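Local coordinates for probable leucine/isoleucine/valine-binding protein (Rhodopirellula baltica, PDB 4KV7) that probably binds branched-chain amino acids such as leucine, isoleucine and valine, although its function is not established, at residues 37-42 with 291-296; 43-48 with 57-62; 111-116 with 307-312; 332-337 with 352-357. The protein carries 1 engineered substitution. All coordinates share one frame; numbering follows the deposited sequence.

Interaction 1: residues 37-42 with 291-296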
loop_
_atom_site.group_PDB
_atom_site.type_symbol
_atom_site.label_atom_id
_atom_site.label_comp_id
_atom_site.label_asym_id
_atom_site.label_seq_id
_atom_site.Cartn_x
_atom_site.Cartn_y
_atom_site.Cartn_z
HETATM N N MSE A 37 -3.820 6.432 5.196
HETATM C CA MSE A 37 -2.558 6.916 4.648
HETATM C C MSE A 37 -2.368 8.383 5.018
HETATM O O MSE A 37 -1.279 8.798 5.439
HETATM C CB MSE A 37 -2.522 6.772 3.126
HETATM C CG MSE A 37 -2.006 5.442 2.611
HETATM SE SE MSE A 37 -0.178 5.030 3.178
HETATM C CE MSE A 37 0.835 6.221 2.042
ATOM N N ARG A 38 -3.420 9.179 4.851
ATOM C CA ARG A 38 -3.370 10.584 5.205
ATOM C C ARG A 38 -3.053 10.768 6.687
ATOM O O ARG A 38 -2.199 11.579 7.034
ATOM C CB ARG A 38 -4.682 11.276 4.832
ATOM C CG ARG A 38 -4.770 12.718 5.315
ATOM C CD ARG A 38 -6.004 13.404 4.750
ATOM N NE ARG A 38 -6.163 14.782 5.197
ATOM C CZ ARG A 38 -6.727 15.125 6.347
ATOM N NH1 ARG A 38 -7.168 14.204 7.190
ATOM N NH2 ARG A 38 -6.845 16.405 6.671
ATOM N N HIS A 39 -3.723 10.028 7.565
ATOM C CA HIS A 39 -3.432 10.145 8.987
ATOM C C HIS A 39 -1.975 9.817 9.312
ATOM O O HIS A 39 -1.365 10.474 10.157
ATOM C CB HIS A 39 -4.353 9.261 9.822
ATOM C CG HIS A 39 -5.741 9.799 9.972
ATOM N ND1 HIS A 39 -6.003 11.130 10.215
ATOM C CD2 HIS A 39 -6.943 9.176 9.939
ATOM C CE1 HIS A 39 -7.309 11.304 10.317
ATOM N NE2 HIS A 39 -7.900 10.135 10.160
ATOM N N GLY A 40 -1.425 8.781 8.685
ATOM C CA GLY A 40 -0.040 8.412 8.946
ATOM C C GLY A 40 0.932 9.511 8.555
ATOM O O GLY A 40 1.854 9.837 9.311
ATOM N N ILE A 41 0.723 10.085 7.374
ATOM C CA ILE A 41 1.538 11.209 6.927
ATOM C C ILE A 41 1.392 12.392 7.886
ATOM O O ILE A 41 2.381 13.018 8.286
ATOM C CB ILE A 41 1.151 11.631 5.489
ATOM C CG1 ILE A 41 1.580 10.562 4.485
ATOM C CG2 ILE A 41 1.746 12.999 5.134
ATOM C CD1 ILE A 41 3.032 10.634 4.120
ATOM N N LEU A 42 0.160 12.709 8.260
ATOM C CA LEU A 42 -0.055 13.845 9.143
ATOM C C LEU A 42 0.522 13.621 10.532
ATOM O O LEU A 42 1.000 14.561 11.163
ATOM C CB LEU A 42 -1.538 14.200 9.218
ATOM C CG LEU A 42 -2.134 14.789 7.936
ATOM C CD1 LEU A 42 -3.632 14.998 8.086
ATOM C CD2 LEU A 42 -1.448 16.107 7.562
ATOM N N ARG A 291 -0.398 8.529 18.988
ATOM C CA ARG A 291 -1.022 8.824 20.266
ATOM C C ARG A 291 -1.130 10.336 20.475
ATOM O O ARG A 291 -2.159 10.838 20.943
ATOM C CB ARG A 291 -0.238 8.180 21.410
ATOM C CG ARG A 291 -0.957 8.238 22.750
ATOM C CD ARG A 291 -0.169 7.538 23.855
ATOM N NE ARG A 291 1.128 8.173 24.075
ATOM C CZ ARG A 291 2.293 7.658 23.686
ATOM N NH1 ARG A 291 2.340 6.483 23.074
ATOM N NH2 ARG A 291 3.420 8.315 23.920
ATOM N N ASP A 292 -0.070 11.062 20.125
ATOM C CA ASP A 292 -0.056 12.514 20.287
ATOM C C ASP A 292 -0.905 13.209 19.226
ATOM O O ASP A 292 -1.496 14.256 19.487
ATOM C CB ASP A 292 1.374 13.056 20.237
ATOM C CG ASP A 292 2.152 12.797 21.518
ATOM O OD1 ASP A 292 1.557 12.303 22.504
ATOM O OD2 ASP A 292 3.364 13.106 21.536
ATOM N N TYR A 293 -0.954 12.636 18.028
ATOM C CA TYR A 293 -1.699 13.216 16.909
ATOM C C TYR A 293 -3.206 13.089 17.127
ATOM O O TYR A 293 -3.942 14.078 17.031
ATOM C CB TYR A 293 -1.244 12.551 15.601
ATOM C CG TYR A 293 -2.125 12.760 14.387
ATOM C CD1 TYR A 293 -2.171 13.987 13.730
ATOM C CD2 TYR A 293 -2.887 11.720 13.880
ATOM C CE1 TYR A 293 -2.970 14.168 12.608
ATOM C CE2 TYR A 293 -3.686 11.891 12.759
ATOM C CZ TYR A 293 -3.719 13.120 12.136
ATOM O OH TYR A 293 -4.499 13.305 11.023
ATOM N N ASP A 294 -3.661 11.881 17.440
ATOM C CA ASP A 294 -5.072 11.654 17.743
ATOM C C ASP A 294 -5.205 10.301 18.419
ATOM O O ASP A 294 -5.209 9.273 17.749
ATOM C CB ASP A 294 -5.920 11.687 16.465
ATOM C CG ASP A 294 -7.412 11.518 16.741
ATOM O OD1 ASP A 294 -7.788 11.234 17.893
ATOM O OD2 ASP A 294 -8.209 11.667 15.787
ATOM N N PRO A 295 -5.334 10.296 19.752
ATOM C CA PRO A 295 -5.378 9.022 20.477
ATOM C C PRO A 295 -6.651 8.209 20.226
ATOM O O PRO A 295 -6.728 7.065 20.665
ATOM C CB PRO A 295 -5.311 9.460 21.942
ATOM C CG PRO A 295 -5.915 10.827 21.945
ATOM C CD PRO A 295 -5.444 11.452 20.660
ATOM N N GLU A 296 -7.637 8.779 19.536
ATOM C CA GLU A 296 -8.855 8.023 19.243
ATOM C C GLU A 296 -8.728 7.157 17.990
ATOM O O GLU A 296 -9.538 6.253 17.779
ATOM C CB GLU A 296 -10.072 8.944 19.115
ATOM C CG GLU A 296 -10.256 9.907 20.280
ATOM C CD GLU A 296 -10.299 9.226 21.645
ATOM O OE1 GLU A 296 -10.857 8.113 21.763
ATOM O OE2 GLU A 296 -9.778 9.823 22.608
#
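The ring of Y293 is bordered on two sides: the backbone C of L42 lies over one face, with L42 CB meeting the rim at CE1, and at its edge the phenolic OH meets H39. The imidazole of H39 likewise receives that hydroxyl at its edge, in the ring plane. The two rings do not stack; their planes stand 61° apart and their centroids 5.6 Å. Between H39 ND1 and Y293 OH runs a hydrogen bond of 2.8 Å at 157°, and either atom could be the donor. Tyrosine suits the place because its flat ring is apolar enough to lie against L42, where CB is 3.7 Å from Y293 CE1, while its polar end reaches the imidazole. Y293 CG is anti to the backbone N (chi1 165°), which carries the ring from the last turn of its helix across to the neighbouring one. L42 serves a second flat group: its CD1 sits 3.5 Å above the centre of the R38 guanidinium. Replacing Y293 by an alanine would probably leave H39 ND1 without this partner and open a gap beside L42. Just beyond Y293 the chain leaves helical geometry at D294, whose OD1 accepts from E296 N at 3.0 Å in an Asx turn. The contact thus fastens the C-terminal end of helix 281-293 to helix 31-50 near the protein surface, while L42 and R38 also rest on L61 of strand 57-65 and I41 packs on V309 of helix 301-319.

Interaction 2: residues 43-48 with 57-62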
loop_
_atom_site.group_PDB
_atom_site.type_symbol
_atom_site.label_atom_id
_atom_site.label_comp_id
_atom_site.label_asym_id
_atom_site.label_seq_id
_atom_site.Cartn_x
_atom_site.Cartn_y
_atom_site.Cartn_z
ATOM N N ALA A 43 0.507 12.380 11.007
ATOM C CA ALA A 43 1.121 12.086 12.299
ATOM C C ALA A 43 2.635 12.302 12.221
ATOM O O ALA A 43 3.250 12.834 13.151
ATOM C CB ALA A 43 0.803 10.672 12.742
ATOM N N ALA A 44 3.234 11.895 11.100
ATOM C CA ALA A 44 4.662 12.145 10.878
ATOM C C ALA A 44 4.949 13.648 10.826
ATOM O O ALA A 44 5.925 14.126 11.396
ATOM C CB ALA A 44 5.144 11.461 9.609
ATOM N N PHE A 45 4.094 14.397 10.137
ATOM C CA PHE A 45 4.302 15.839 10.044
ATOM C C PHE A 45 4.130 16.493 11.416
ATOM O O PHE A 45 4.876 17.396 11.765
ATOM C CB PHE A 45 3.333 16.472 9.041
ATOM C CG PHE A 45 3.672 16.225 7.584
ATOM C CD1 PHE A 45 4.724 15.397 7.199
ATOM C CD2 PHE A 45 2.911 16.841 6.591
ATOM C CE1 PHE A 45 5.012 15.208 5.847
ATOM C CE2 PHE A 45 3.198 16.649 5.253
ATOM C CZ PHE A 45 4.243 15.830 4.881
ATOM N N ASP A 46 3.144 16.031 12.185
ATOM C CA ASP A 46 2.915 16.520 13.545
ATOM C C ASP A 46 4.138 16.319 14.431
ATOM O O ASP A 46 4.546 17.212 15.180
ATOM C CB ASP A 46 1.700 15.803 14.146
ATOM C CG ASP A 46 1.255 16.401 15.459
ATOM O OD1 ASP A 46 0.796 17.562 15.446
ATOM O OD2 ASP A 46 1.354 15.713 16.499
ATOM N N GLU A 47 4.721 15.129 14.335
ATOM C CA GLU A 47 5.912 14.803 15.097
ATOM C C GLU A 47 7.092 15.680 14.689
ATOM O O GLU A 47 7.843 16.165 15.544
ATOM C CB GLU A 47 6.275 13.334 14.904
ATOM C CG GLU A 47 7.578 12.968 15.577
ATOM C CD GLU A 47 8.005 11.546 15.301
ATOM O OE1 GLU A 47 7.593 11.009 14.262
ATOM O OE2 GLU A 47 8.750 10.975 16.127
ATOM N N ALA A 48 7.257 15.875 13.382
ATOM C CA ALA A 48 8.358 16.691 12.882
ATOM C C ALA A 48 8.255 18.118 13.413
ATOM O O ALA A 48 9.265 18.734 13.738
ATOM C CB ALA A 48 8.397 16.680 11.363
ATOM N N LYS A 57 10.402 25.854 9.110
ATOM C CA LYS A 57 9.642 25.293 7.995
ATOM C C LYS A 57 8.272 24.905 8.512
ATOM O O LYS A 57 8.139 24.437 9.644
ATOM C CB LYS A 57 10.320 24.047 7.412
ATOM C CG LYS A 57 11.729 24.268 6.894
ATOM C CD LYS A 57 11.793 25.333 5.813
ATOM C CE LYS A 57 13.229 25.508 5.328
ATOM N NZ LYS A 57 13.413 26.706 4.464
ATOM N N THR A 58 7.256 25.095 7.682
ATOM C CA THR A 58 5.908 24.645 8.009
ATOM C C THR A 58 5.442 23.624 6.984
ATOM O O THR A 58 5.357 23.927 5.793
ATOM C CB THR A 58 4.918 25.818 8.036
ATOM O OG1 THR A 58 5.337 26.775 9.018
ATOM C CG2 THR A 58 3.517 25.322 8.369
ATOM N N LEU A 59 5.147 22.416 7.447
ATOM C CA LEU A 59 4.665 21.364 6.571
ATOM C C LEU A 59 3.168 21.502 6.383
ATOM O O LEU A 59 2.441 21.764 7.340
ATOM C CB LEU A 59 4.977 20.007 7.183
ATOM C CG LEU A 59 6.458 19.658 7.310
ATOM C CD1 LEU A 59 6.643 18.488 8.264
ATOM C CD2 LEU A 59 7.052 19.339 5.945
ATOM N N LYS A 60 2.707 21.324 5.152
ATOM C CA LYS A 60 1.278 21.359 4.873
ATOM C C LYS A 60 0.964 20.288 3.854
ATOM O O LYS A 60 1.661 20.163 2.844
ATOM C CB LYS A 60 0.860 22.723 4.322
ATOM C CG LYS A 60 -0.637 22.831 4.025
ATOM C CD LYS A 60 -1.001 24.201 3.452
ATOM C CE LYS A 60 -2.493 24.302 3.163
ATOM N NZ LYS A 60 -3.299 24.329 4.418
ATOM N N LEU A 61 -0.073 19.505 4.125
ATOM C CA LEU A 61 -0.546 18.510 3.177
ATOM C C LEU A 61 -1.852 18.975 2.560
ATOM O O LEU A 61 -2.810 19.274 3.283
ATOM C CB LEU A 61 -0.782 17.177 3.873
ATOM C CG LEU A 61 -1.237 16.030 2.960
ATOM C CD1 LEU A 61 -0.114 15.586 2.033
ATOM C CD2 LEU A 61 -1.734 14.845 3.785
ATOM N N ILE A 62 -1.881 19.073 1.235
ATOM C CA ILE A 62 -3.108 19.375 0.506
ATOM C C ILE A 62 -3.619 18.049 -0.036
ATOM O O ILE A 62 -3.039 17.475 -0.966
ATOM C CB ILE A 62 -2.852 20.366 -0.631
ATOM C CG1 ILE A 62 -2.245 21.649 -0.060
ATOM C CG2 ILE A 62 -4.145 20.650 -1.393
ATOM C CD1 ILE A 62 -1.791 22.646 -1.106
#
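F45 has CG anti to its own carbonyl carbon, beside the backbone N (chi1 -75°), and L59 adopts the same first torsion; the ring leaving the helix and the branch rising from the strand then cross at about a right angle. They belong to a beta-alpha-beta unit made of strand 16-24, helix 31-50 and strand 57-65, in which the helix lies over the two parallel strands. As such a crossover requires, helix and second strand run in nearly opposite directions: the axes of segments 43-48 and 57-62 are 168° apart and approach to 9.1 Å. The side chains that meet are apolar. L59 lies over one face of the F45 ring: its CD1 stands 4.2 Å from the ring centroid and 30° off the normal, an off-centre CH-pi contact, and its CB reaches F45 CD2 at 3.8 Å. Farther along the strand, L61 CB approaches F45 CE2 obliquely at 4.2 Å. A broad phenylalanine can therefore span two leucines on the same face of the strand, while K60 between them points away from the helix and bonds through its backbone to L18 and F20 of the neighbouring strand. Three residues after F45, nearly one helical turn, a small alanine lets the helix come close: A48 CB touches L59 CD1 at 4.0 Å.

Interaction 3: residues 111-116 with 307-312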
loop_
_atom_site.group_PDB
_atom_site.type_symbol
_atom_site.label_atom_id
_atom_site.label_comp_id
_atom_site.label_asym_id
_atom_site.label_seq_id
_atom_site.Cartn_x
_atom_site.Cartn_y
_atom_site.Cartn_z
ATOM N N PRO A 111 8.042 15.130 -7.925
ATOM C CA PRO A 111 8.255 13.799 -7.336
ATOM C C PRO A 111 6.938 13.165 -6.905
ATOM O O PRO A 111 6.072 13.833 -6.335
ATOM C CB PRO A 111 9.144 14.091 -6.124
ATOM C CG PRO A 111 9.877 15.341 -6.495
ATOM C CD PRO A 111 8.899 16.157 -7.305
ATOM N N PHE A 112 6.799 11.875 -7.202
ATOM C CA PHE A 112 5.608 11.097 -6.912
ATOM C C PHE A 112 6.100 10.010 -5.949
ATOM O O PHE A 112 6.634 8.975 -6.372
ATOM C CB PHE A 112 5.050 10.513 -8.217
ATOM C CG PHE A 112 3.681 9.901 -8.086
ATOM C CD1 PHE A 112 2.539 10.685 -8.156
ATOM C CD2 PHE A 112 3.532 8.537 -7.906
ATOM C CE1 PHE A 112 1.282 10.119 -8.041
ATOM C CE2 PHE A 112 2.268 7.967 -7.797
ATOM C CZ PHE A 112 1.151 8.761 -7.868
ATOM N N PHE A 113 5.974 10.276 -4.649
ATOM C CA PHE A 113 6.715 9.538 -3.632
ATOM C C PHE A 113 5.815 8.749 -2.691
ATOM O O PHE A 113 4.838 9.279 -2.155
ATOM C CB PHE A 113 7.597 10.488 -2.803
ATOM C CG PHE A 113 8.288 9.802 -1.659
ATOM C CD1 PHE A 113 9.222 8.813 -1.913
ATOM C CD2 PHE A 113 7.987 10.108 -0.337
ATOM C CE1 PHE A 113 9.842 8.139 -0.881
ATOM C CE2 PHE A 113 8.611 9.444 0.701
ATOM C CZ PHE A 113 9.537 8.456 0.433
ATOM N N GLY A 114 6.143 7.472 -2.504
ATOM C CA GLY A 114 5.486 6.653 -1.499
ATOM C C GLY A 114 4.050 6.282 -1.792
ATOM O O GLY A 114 3.251 6.106 -0.871
ATOM N N ALA A 115 3.712 6.146 -3.067
ATOM C CA ALA A 115 2.350 5.770 -3.435
ATOM C C ALA A 115 1.941 4.420 -2.830
ATOM O O ALA A 115 2.718 3.459 -2.834
ATOM C CB ALA A 115 2.210 5.749 -4.940
ATOM N N PHE A 116 0.720 4.361 -2.311
ATOM C CA PHE A 116 0.151 3.139 -1.737
ATOM C C PHE A 116 -0.341 2.263 -2.887
ATOM O O PHE A 116 -1.517 2.262 -3.254
ATOM C CB PHE A 116 -0.958 3.535 -0.752
ATOM C CG PHE A 116 -1.564 2.391 0.038
ATOM C CD1 PHE A 116 -2.698 1.735 -0.411
ATOM C CD2 PHE A 116 -1.039 2.024 1.271
ATOM C CE1 PHE A 116 -3.277 0.722 0.330
ATOM C CE2 PHE A 116 -1.622 1.000 2.021
ATOM C CZ PHE A 116 -2.738 0.352 1.545
ATOM N N TYR A 307 2.996 6.854 7.853
ATOM C CA TYR A 307 3.974 7.401 8.779
ATOM C C TYR A 307 5.404 7.187 8.280
ATOM O O TYR A 307 6.234 8.093 8.342
ATOM C CB TYR A 307 3.767 6.805 10.177
ATOM C CG TYR A 307 4.804 7.247 11.172
ATOM C CD1 TYR A 307 4.710 8.483 11.798
ATOM C CD2 TYR A 307 5.890 6.432 11.480
ATOM C CE1 TYR A 307 5.671 8.894 12.702
ATOM C CE2 TYR A 307 6.846 6.834 12.388
ATOM C CZ TYR A 307 6.739 8.063 12.986
ATOM O OH TYR A 307 7.720 8.425 13.881
ATOM N N ILE A 308 5.698 5.988 7.792
ATOM C CA ILE A 308 7.012 5.677 7.224
ATOM C C ILE A 308 7.329 6.579 6.035
ATOM O O ILE A 308 8.428 7.136 5.946
ATOM C CB ILE A 308 7.094 4.200 6.817
ATOM C CG1 ILE A 308 7.166 3.344 8.076
ATOM C CG2 ILE A 308 8.295 3.945 5.898
ATOM C CD1 ILE A 308 6.898 1.868 7.866
ATOM N N VAL A 309 6.364 6.745 5.142
ATOM C CA VAL A 309 6.525 7.651 4.017
ATOM C C VAL A 309 6.835 9.076 4.499
ATOM O O VAL A 309 7.767 9.719 4.000
ATOM C CB VAL A 309 5.285 7.590 3.108
ATOM C CG1 VAL A 309 5.318 8.690 2.068
ATOM C CG2 VAL A 309 5.209 6.234 2.431
ATOM N N GLY A 310 6.067 9.569 5.468
ATOM C CA GLY A 310 6.313 10.885 6.030
ATOM C C GLY A 310 7.700 10.995 6.647
ATOM O O GLY A 310 8.397 12.001 6.452
ATOM N N ARG A 311 8.111 9.971 7.392
ATOM C CA ARG A 311 9.433 9.960 8.015
ATOM C C ARG A 311 10.552 10.027 6.982
ATOM O O ARG A 311 11.518 10.763 7.153
ATOM C CB ARG A 311 9.616 8.716 8.895
ATOM C CG ARG A 311 8.942 8.767 10.264
ATOM C CD ARG A 311 9.676 9.691 11.223
ATOM N NE ARG A 311 11.040 9.226 11.451
ATOM C CZ ARG A 311 11.382 8.312 12.356
ATOM N NH1 ARG A 311 10.462 7.773 13.149
ATOM N NH2 ARG A 311 12.652 7.948 12.486
ATOM N N ILE A 312 10.428 9.252 5.909
ATOM C CA ILE A 312 11.450 9.261 4.867
ATOM C C ILE A 312 11.506 10.609 4.158
ATOM O O ILE A 312 12.588 11.147 3.914
ATOM C CB ILE A 312 11.236 8.124 3.852
ATOM C CG1 ILE A 312 11.340 6.766 4.553
ATOM C CG2 ILE A 312 12.242 8.223 2.710
ATOM C CD1 ILE A 312 10.881 5.604 3.704
#
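Apolar packing dominates where F113 meets V309 and I312. The ring of F113 slides alongside V309, its CE2 3.6 Å from V309 CG1, and its far atom CZ comes within 3.5 Å of I312 CG2, a side chain that crosses it at about a right angle. V309 divides its work: CG1, anti to the backbone N (chi1 170°), faces the ring, while CG2 lies 3.8 Å from G114 O. A branched valine can thus touch both residues, one methyl each. A polar element joins this at the ring edge, where V309 O lies near the ring plane, 3.4 Å from F113 CE2, so that the slightly positive aromatic rim faces a carbonyl oxygen. Steric demand explains G114. Its positive phi of 71° favours glycine, and a CB there would collide with V309 CG1. Within the helix, R311 NH1 donates to Y307 OH at 2.9 Å, the acceptor nearly in the guanidinium plane, and R311 CG lies over one face of the tyrosine. In the fold, the contact presses the end of strand 112-113, which lies between parallel strands 89-90 and 131-132, against helix 301-319, whose V309 also packs on I41 of helix 31-50 and whose I312 touches L336.

Interaction 4: residues 332-337 with 352-357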
loop_
_atom_site.group_PDB
_atom_site.type_symbol
_atom_site.label_atom_id
_atom_site.label_comp_id
_atom_site.label_asym_id
_atom_site.label_seq_id
_atom_site.Cartn_x
_atom_site.Cartn_y
_atom_site.Cartn_z
ATOM N N ALA A 332 17.309 14.755 -3.167
ATOM C CA ALA A 332 17.523 14.372 -1.775
ATOM C C ALA A 332 17.038 12.951 -1.492
ATOM O O ALA A 332 17.643 12.226 -0.702
ATOM C CB ALA A 332 16.852 15.357 -0.842
ATOM N N LEU A 333 15.933 12.561 -2.110
ATOM C CA LEU A 333 15.442 11.198 -1.966
ATOM C C LEU A 333 16.472 10.207 -2.516
ATOM O O LEU A 333 16.753 9.186 -1.884
ATOM C CB LEU A 333 14.087 11.040 -2.655
ATOM C CG LEU A 333 12.907 11.684 -1.926
ATOM C CD1 LEU A 333 11.699 11.794 -2.847
ATOM C CD2 LEU A 333 12.558 10.905 -0.659
ATOM N N GLU A 334 17.054 10.522 -3.668
ATOM C CA GLU A 334 18.060 9.649 -4.268
ATOM C C GLU A 334 19.372 9.644 -3.484
ATOM O O GLU A 334 20.125 8.669 -3.530
ATOM C CB GLU A 334 18.291 10.031 -5.730
ATOM C CG GLU A 334 17.058 9.775 -6.585
ATOM C CD GLU A 334 17.255 10.083 -8.054
ATOM O OE1 GLU A 334 18.244 10.759 -8.404
ATOM O OE2 GLU A 334 16.408 9.644 -8.860
ATOM N N GLN A 335 19.638 10.725 -2.758
ATOM C CA GLN A 335 20.856 10.850 -1.971
ATOM C C GLN A 335 20.771 10.079 -0.653
ATOM O O GLN A 335 21.775 9.933 0.043
ATOM C CB GLN A 335 21.142 12.332 -1.701
ATOM C CG GLN A 335 22.520 12.636 -1.143
ATOM N N LEU A 336 19.588 9.578 -0.305
ATOM C CA LEU A 336 19.440 8.820 0.939
ATOM C C LEU A 336 20.368 7.598 0.986
ATOM O O LEU A 336 20.871 7.231 2.056
ATOM C CB LEU A 336 17.985 8.392 1.159
ATOM C CG LEU A 336 17.012 9.491 1.588
ATOM C CD1 LEU A 336 15.578 9.004 1.436
ATOM C CD2 LEU A 336 17.282 9.910 3.020
ATOM N N GLY A 337 20.617 6.986 -0.171
ATOM C CA GLY A 337 21.502 5.833 -0.233
ATOM C C GLY A 337 20.988 4.678 0.607
ATOM O O GLY A 337 19.788 4.416 0.650
ATOM N N ASN A 352 19.463 5.031 -9.408
ATOM C CA ASN A 352 19.020 3.856 -10.150
ATOM C C ASN A 352 18.294 2.841 -9.277
ATOM O O ASN A 352 18.183 1.662 -9.630
ATOM C CB ASN A 352 20.220 3.167 -10.802
ATOM C CG ASN A 352 21.129 4.141 -11.518
ATOM O OD1 ASN A 352 20.738 4.751 -12.508
ATOM N ND2 ASN A 352 22.354 4.290 -11.023
ATOM N N ASP A 353 17.800 3.296 -8.134
ATOM C CA ASP A 353 17.140 2.410 -7.194
ATOM C C ASP A 353 15.983 3.171 -6.569
ATOM O O ASP A 353 16.164 3.943 -5.618
ATOM C CB ASP A 353 18.126 1.941 -6.120
ATOM C CG ASP A 353 17.497 0.984 -5.126
ATOM O OD1 ASP A 353 16.300 0.656 -5.266
ATOM O OD2 ASP A 353 18.203 0.557 -4.191
ATOM N N HIS A 354 14.794 2.946 -7.113
ATOM C CA HIS A 354 13.632 3.723 -6.705
ATOM C C HIS A 354 12.613 2.950 -5.878
ATOM O O HIS A 354 11.452 3.353 -5.786
ATOM C CB HIS A 354 12.969 4.369 -7.921
ATOM C CG HIS A 354 13.680 5.589 -8.409
ATOM N ND1 HIS A 354 13.225 6.332 -9.476
ATOM C CD2 HIS A 354 14.799 6.209 -7.966
ATOM C CE1 HIS A 354 14.044 7.349 -9.680
ATOM N NE2 HIS A 354 15.005 7.300 -8.775
ATOM N N GLN A 355 13.038 1.863 -5.254
ATOM C CA GLN A 355 12.180 1.150 -4.315
ATOM C C GLN A 355 12.981 0.865 -3.055
ATOM O O GLN A 355 13.978 0.139 -3.089
ATOM C CB GLN A 355 11.618 -0.137 -4.917
ATOM C CG GLN A 355 10.624 -0.833 -3.994
ATOM C CD GLN A 355 10.137 -2.135 -4.568
ATOM O OE1 GLN A 355 9.504 -2.157 -5.632
ATOM N NE2 GLN A 355 10.441 -3.230 -3.893
ATOM N N ALA A 356 12.559 1.450 -1.943
ATOM C CA ALA A 356 13.378 1.446 -0.741
ATOM C C ALA A 356 13.466 0.078 -0.078
ATOM O O ALA A 356 14.508 -0.279 0.469
ATOM C CB ALA A 356 12.867 2.478 0.242
ATOM N N SER A 357 12.361 -0.666 -0.117
ATOM C CA SER A 357 12.209 -1.928 0.602
ATOM C C SER A 357 11.666 -3.015 -0.317
ATOM O O SER A 357 10.781 -2.736 -1.124
ATOM C CB SER A 357 11.227 -1.710 1.763
ATOM O OG SER A 357 10.846 -2.935 2.367
#
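A His-carboxylate hydrogen bond near the surface, between H354 and E334, ties helix 326-335 to the loop that precedes strand 361-365. H354 NE2 donates to E334 OE2 over 2.7 Å with an N-H...O angle of 150°. The oxygen lies at the ring edge, close to the imidazole plane, whereas on the glutamate side the donor arrives on the anti side, 26° out of the carboxylate plane. The planes of the two flat groups are 34° apart. Glutamate has the length this demands: its chain is extended beyond CG, carrying the carboxylate out from the helix to a loop whose nearest CA, that of H354, is 7.8 Å from E334 CA. The negative oxygen would probably favour a protonated imidazole. A leucine in place of E334 would probably leave H354 NE2 without its acceptor and the imidazole freer to turn. The backbones of H354 and A356 also bond to N133; within the loop, Q355 NE2 donates to S357 O at 2.8 Å. With one polar bond and little buried area, the arrangement is that of a His-carboxylate pair near the surface, linking a loop to a helix within a periplasmic binding protein fold.

In the fold
Interactions 1, 2 and 3 form one cluster around helix 31-50, which supplies a segment to the first two and packs on helix 301-319 of the third. L42 CD2 touches L61 CB at 3.9 Å, linking interaction 1 to interaction 2; I41 CD1 reaches V309 CG1 at 3.6 Å, linking 1 to 3; and E47 OE1 probably hydrogen-bonds to Y307 OH at 2.6 Å, linking 2 to 3. Interaction 4 joins the group through interaction 3 alone, by I312 CG2 against L336 CD1 at 3.7 Å and F113 CE1 against L333 CD2 at 3.9 Å, and its centre lies about 26 Å from that of interaction 1. Relatives of this fold bind their ligand between two lobes; none of the four contacts is known to form that site here.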